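PDB 2O0Y: transcriptional regulator from Rhodococcus sp., which probably binds DNA and regulates transcription as an IclR-type factor. Local coordinates for residues 94-99 against 255-260. Numbering follows the deposited sequence.
Sequences APPEEV and GLPGLD
Pro96, at the N-cap position of helix 97-110, meets Gly255 and Pro257 where the C-terminal tail leaves helix 237-254, so the contact joins the start of one helix to the end of another in the IclR C-terminal (GAF-like) domain. The two proline rings reach toward each other tip to tip, with Pro96 CG 3.9 Å from Pro257 CD. The same Pro96 CG lies 3.6 Å from Gly255 O, a carbonyl that the contact buries and that has no hydrogen-bonding partner in the model. Gly255, the first residue past helix 237-254, has a positive phi of 107°, which takes the tail off the helical path.

Deeper in, Leu256 supplies one methyl, CD2, to three residues. Leu256 CD2 stands 4.1 Å from Val99 CG1 and also packs near Pro96 CD and Pro95 CB. The side chains of Val99 and Leu256 cross at about a right angle. Val99 has CG1 anti to its backbone N (chi1 160°), which sets that methyl against Leu256, while CG2 lies near Gly255 O. Ile251 of helix 237-254 touches both Val99 and Leu256, extending this apolar cluster.

No direct hydrogen bond links the segments; a water bridges them, donating to Ala94 O at 2.8 Å and to Pro257 O at 3.0 Å. Pro257 O also accepts a hydrogen bond from Trp93 NE1. An alanine at Pro96 would probably leave a gap beside Pro257 CD and Gly255 O, since the ring atoms CG and CD that pack there would be gone. With apolar side-chain contacts and one bridging water between the segments, the association of the tail with the helix start rests on shape and burial more than on directional bonding.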
# COMPACT_ATOMS: atom_id res chain seq x y z
N ALA B 94 7.86 -5.77 -11.15
CA ALA B 94 9.10 -6.45 -11.53
C ALA B 94 10.08 -5.38 -11.89
O ALA B 94 9.64 -4.31 -12.31
CB ALA B 94 8.87 -7.33 -12.73
N PRO B 95 11.41 -5.61 -11.73
CA PRO B 95 12.37 -4.61 -12.22
C PRO B 95 12.30 -4.47 -13.74
O PRO B 95 11.79 -5.38 -14.40
CB PRO B 95 13.75 -5.16 -11.79
CG PRO B 95 13.44 -6.36 -10.83
CD PRO B 95 12.07 -6.81 -11.15
N PRO B 96 12.84 -3.37 -14.31
CA PRO B 96 12.93 -3.39 -15.77
C PRO B 96 13.67 -4.66 -16.24
O PRO B 96 14.58 -5.14 -15.55
CB PRO B 96 13.75 -2.14 -16.06
CG PRO B 96 13.47 -1.22 -14.96
CD PRO B 96 13.37 -2.12 -13.75
N GLU B 97 13.26 -5.22 -17.37
CA GLU B 97 13.86 -6.45 -17.86
C GLU B 97 15.39 -6.27 -18.05
O GLU B 97 16.16 -7.21 -17.82
CB GLU B 97 13.08 -7.00 -19.09
CG GLU B 97 13.76 -6.89 -20.41
CD GLU B 97 12.85 -7.37 -21.59
N GLU B 98 15.84 -5.07 -18.41
CA GLU B 98 17.29 -4.78 -18.49
C GLU B 98 18.00 -4.83 -17.15
O GLU B 98 19.18 -5.13 -17.10
CB GLU B 98 17.57 -3.40 -19.08
CG GLU B 98 17.41 -3.31 -20.58
CD GLU B 98 17.93 -1.98 -21.14
OE1 GLU B 98 18.05 -0.99 -20.35
OE2 GLU B 98 18.18 -1.92 -22.39
N VAL B 99 17.28 -4.50 -16.08
CA VAL B 99 17.84 -4.67 -14.73
C VAL B 99 17.92 -6.17 -14.38
O VAL B 99 18.91 -6.65 -13.83
CB VAL B 99 16.97 -3.92 -13.72
CG1 VAL B 99 17.19 -4.44 -12.27
CG2 VAL B 99 17.18 -2.35 -13.88
N GLY B 255 17.33 2.79 -13.48
CA GLY B 255 16.30 3.29 -12.60
C GLY B 255 15.35 2.18 -12.22
O GLY B 255 15.24 1.19 -12.96
N LEU B 256 14.66 2.33 -11.08
CA LEU B 256 13.79 1.27 -10.59
C LEU B 256 12.39 1.82 -10.37
O LEU B 256 12.03 2.10 -9.24
CB LEU B 256 14.34 0.68 -9.30
CG LEU B 256 15.63 -0.15 -9.44
CD1 LEU B 256 16.25 -0.36 -8.08
CD2 LEU B 256 15.32 -1.52 -10.08
N PRO B 257 11.62 1.99 -11.46
CA PRO B 257 10.26 2.53 -11.36
C PRO B 257 9.45 1.72 -10.36
O PRO B 257 9.44 0.49 -10.41
CB PRO B 257 9.73 2.34 -12.78
CG PRO B 257 10.97 2.44 -13.65
CD PRO B 257 11.97 1.65 -12.86
N GLY B 258 8.79 2.36 -9.43
CA GLY B 258 8.06 1.57 -8.42
C GLY B 258 8.74 1.55 -7.08
O GLY B 258 8.09 1.43 -6.06
N LEU B 259 10.07 1.66 -7.11
CA LEU B 259 10.93 1.81 -5.94
C LEU B 259 11.58 3.18 -6.05
O LEU B 259 11.65 3.88 -5.07
CB LEU B 259 12.08 0.76 -5.94
CG LEU B 259 11.78 -0.71 -6.23
CD1 LEU B 259 13.00 -1.57 -6.04
CD2 LEU B 259 10.67 -1.20 -5.32
N ASP B 260 12.14 3.45 -7.24
CA ASP B 260 12.51 4.76 -7.83
C ASP B 260 13.82 4.79 -8.63
O ASP B 260 13.86 5.08 -9.83
CB ASP B 260 12.36 5.96 -6.89
CG ASP B 260 10.92 6.29 -6.64
OD1 ASP B 260 10.15 6.40 -7.62
OD2 ASP B 260 10.54 6.44 -5.46
OXT ASP B 260 14.88 4.49 -8.13
O HOH W 1 10.16 -1.54 -12.44